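Local coordinates for microtubule-associated protein 1A/1B, light chain 3 (PDB 3W1Y), which probably acts in autophagy as a ubiquitin-like ATG8-family protein, likely attached to membranes through phosphatidylethanolamine, at residues Arg14-Ala17 with Glu18-Glu22. Residues are numbered along the deposited sequence; the frame is centred on the assembly and turned at random.
Sequences RSFA and ERAKE
Two first torsions of the same sense, chi1 62° in S15 and 78° in E18, tuck OG and CG between the backbone N and the carbonyl carbon of their own residues and so turn the two side chains back on each other at the start of helix 16-29. S15 OG accepts from E18 N at 3.2 Å, along a nearly straight N-H (165°). In return, the extended E18 side chain brings OE2 to S15 N at 3.0 Å. E18 OE2 also takes a longer bond from S15 OG, 3.3 Å away; both donors lie on its anti side but approach from opposite faces of the carboxylate, which limits how far that group can turn. R14 lays its CG against E18 CD, 3.8 Å apart, while its guanidinium leads off to a salt bridge with E64.

A second clasp closes from the other flank. The R19 chain bends at chi3 and presents its guanidinium side-on to R14 O, with NE at 3.0 Å and NH2 at 3.1 Å, the carbonyl oxygen lying in the guanidinium plane. F16 CA lies over one face of this group, toward its rim, the F16 ring stands almost perpendicular to it, and D123 pairs with NH1. Beyond the cap, the regular helical ladder begins with R19 N to S15 O, and F16 CE2 rests on A20 CB at 3.9 Å. Reciprocal side-chain-to-backbone bonding between N-cap and N3 defines the capping box, here starting the second of the two N-terminal helices that ATG8 proteins add to the ubiquitin-like fold.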
loop_
_atom_site.group_PDB
_atom_site.type_symbol
_atom_site.label_atom_id
_atom_site.label_comp_id
_atom_site.label_asym_id
_atom_site.label_seq_id
_atom_site.Cartn_x
_atom_site.Cartn_y
_atom_site.Cartn_z
ATOM N N ARG A 14 -12.020 24.064 10.893
ATOM C CA ARG A 14 -12.112 25.016 9.787
ATOM C C ARG A 14 -13.567 25.240 9.437
ATOM O O ARG A 14 -14.329 24.267 9.321
ATOM C CB ARG A 14 -11.371 24.501 8.557
ATOM C CG ARG A 14 -9.899 24.847 8.499
ATOM C CD ARG A 14 -9.082 24.198 9.632
ATOM N NE ARG A 14 -7.648 24.335 9.394
ATOM C CZ ARG A 14 -6.707 23.736 10.111
ATOM N NH1 ARG A 14 -7.026 22.958 11.146
ATOM N NH2 ARG A 14 -5.448 23.920 9.787
ATOM N N SER A 15 -13.974 26.503 9.290
ATOM C CA SER A 15 -15.327 26.800 8.812
ATOM C C SER A 15 -15.554 26.166 7.449
ATOM O O SER A 15 -14.619 26.027 6.657
ATOM C CB SER A 15 -15.590 28.312 8.734
ATOM O OG SER A 15 -14.706 28.941 7.820
ATOM N N PHE A 16 -16.793 25.771 7.176
ATOM C CA PHE A 16 -17.124 25.301 5.853
ATOM C C PHE A 16 -16.676 26.331 4.801
ATOM O O PHE A 16 -16.097 25.971 3.759
ATOM C CB PHE A 16 -18.622 25.015 5.725
ATOM C CG PHE A 16 -19.027 24.487 4.361
ATOM C CD1 PHE A 16 -19.048 23.117 4.115
ATOM C CD2 PHE A 16 -19.387 25.363 3.335
ATOM C CE1 PHE A 16 -19.440 22.611 2.861
ATOM C CE2 PHE A 16 -19.761 24.869 2.077
ATOM C CZ PHE A 16 -19.780 23.495 1.843
ATOM N N ALA A 17 -16.943 27.606 5.085
ATOM C CA ALA A 17 -16.686 28.682 4.123
ATOM C C ALA A 17 -15.209 28.668 3.690
ATOM O O ALA A 17 -14.928 28.682 2.505
ATOM C CB ALA A 17 -17.099 30.070 4.707
ATOM N N GLU A 18 -14.285 28.634 4.653
ATOM C CA GLU A 18 -12.849 28.556 4.351
ATOM C C GLU A 18 -12.389 27.256 3.651
ATOM O O GLU A 18 -11.552 27.295 2.746
ATOM C CB GLU A 18 -11.978 28.911 5.578
ATOM C CG GLU A 18 -11.812 27.851 6.649
ATOM C CD GLU A 18 -11.067 28.369 7.914
ATOM O OE1 GLU A 18 -9.850 28.634 7.807
ATOM O OE2 GLU A 18 -11.708 28.494 9.002
ATOM N N ARG A 19 -12.945 26.114 4.027
ATOM C CA ARG A 19 -12.670 24.884 3.267
ATOM C C ARG A 19 -13.173 24.957 1.807
ATOM O O ARG A 19 -12.420 24.654 0.898
ATOM C CB ARG A 19 -13.241 23.667 3.969
ATOM C CG ARG A 19 -12.666 23.444 5.326
ATOM C CD ARG A 19 -13.281 22.208 5.925
ATOM N NE ARG A 19 -14.328 22.546 6.873
ATOM C CZ ARG A 19 -15.591 22.151 6.796
ATOM N NH1 ARG A 19 -16.027 21.379 5.798
ATOM N NH2 ARG A 19 -16.417 22.534 7.742
ATOM N N ALA A 20 -14.430 25.354 1.603
ATOM C CA ALA A 20 -14.988 25.554 0.261
ATOM C C ALA A 20 -14.170 26.528 -0.596
ATOM O O ALA A 20 -13.970 26.288 -1.776
ATOM C CB ALA A 20 -16.461 26.025 0.328
ATOM N N LYS A 21 -13.730 27.636 0.002
ATOM C CA LYS A 21 -12.878 28.615 -0.688
ATOM C C LYS A 21 -11.531 27.982 -1.070
ATOM O O LYS A 21 -11.061 28.106 -2.196
ATOM C CB LYS A 21 -12.690 29.869 0.180
ATOM C CG LYS A 21 -11.664 30.863 -0.342
ATOM C CD LYS A 21 -12.238 31.816 -1.399
ATOM C CE LYS A 21 -11.131 32.371 -2.311
ATOM N NZ LYS A 21 -10.691 31.323 -3.317
ATOM N N GLU A 22 -10.931 27.276 -0.132
ATOM C CA GLU A 22 -9.703 26.597 -0.395
ATOM C C GLU A 22 -9.804 25.671 -1.615
ATOM O O GLU A 22 -8.953 25.725 -2.503
ATOM C CB GLU A 22 -9.255 25.849 0.858
ATOM C CG GLU A 22 -7.848 25.366 0.791
ATOM C CD GLU A 22 -7.408 24.614 2.035
ATOM O OE1 GLU A 22 -8.163 24.563 3.038
ATOM O OE2 GLU A 22 -6.284 24.069 1.999
#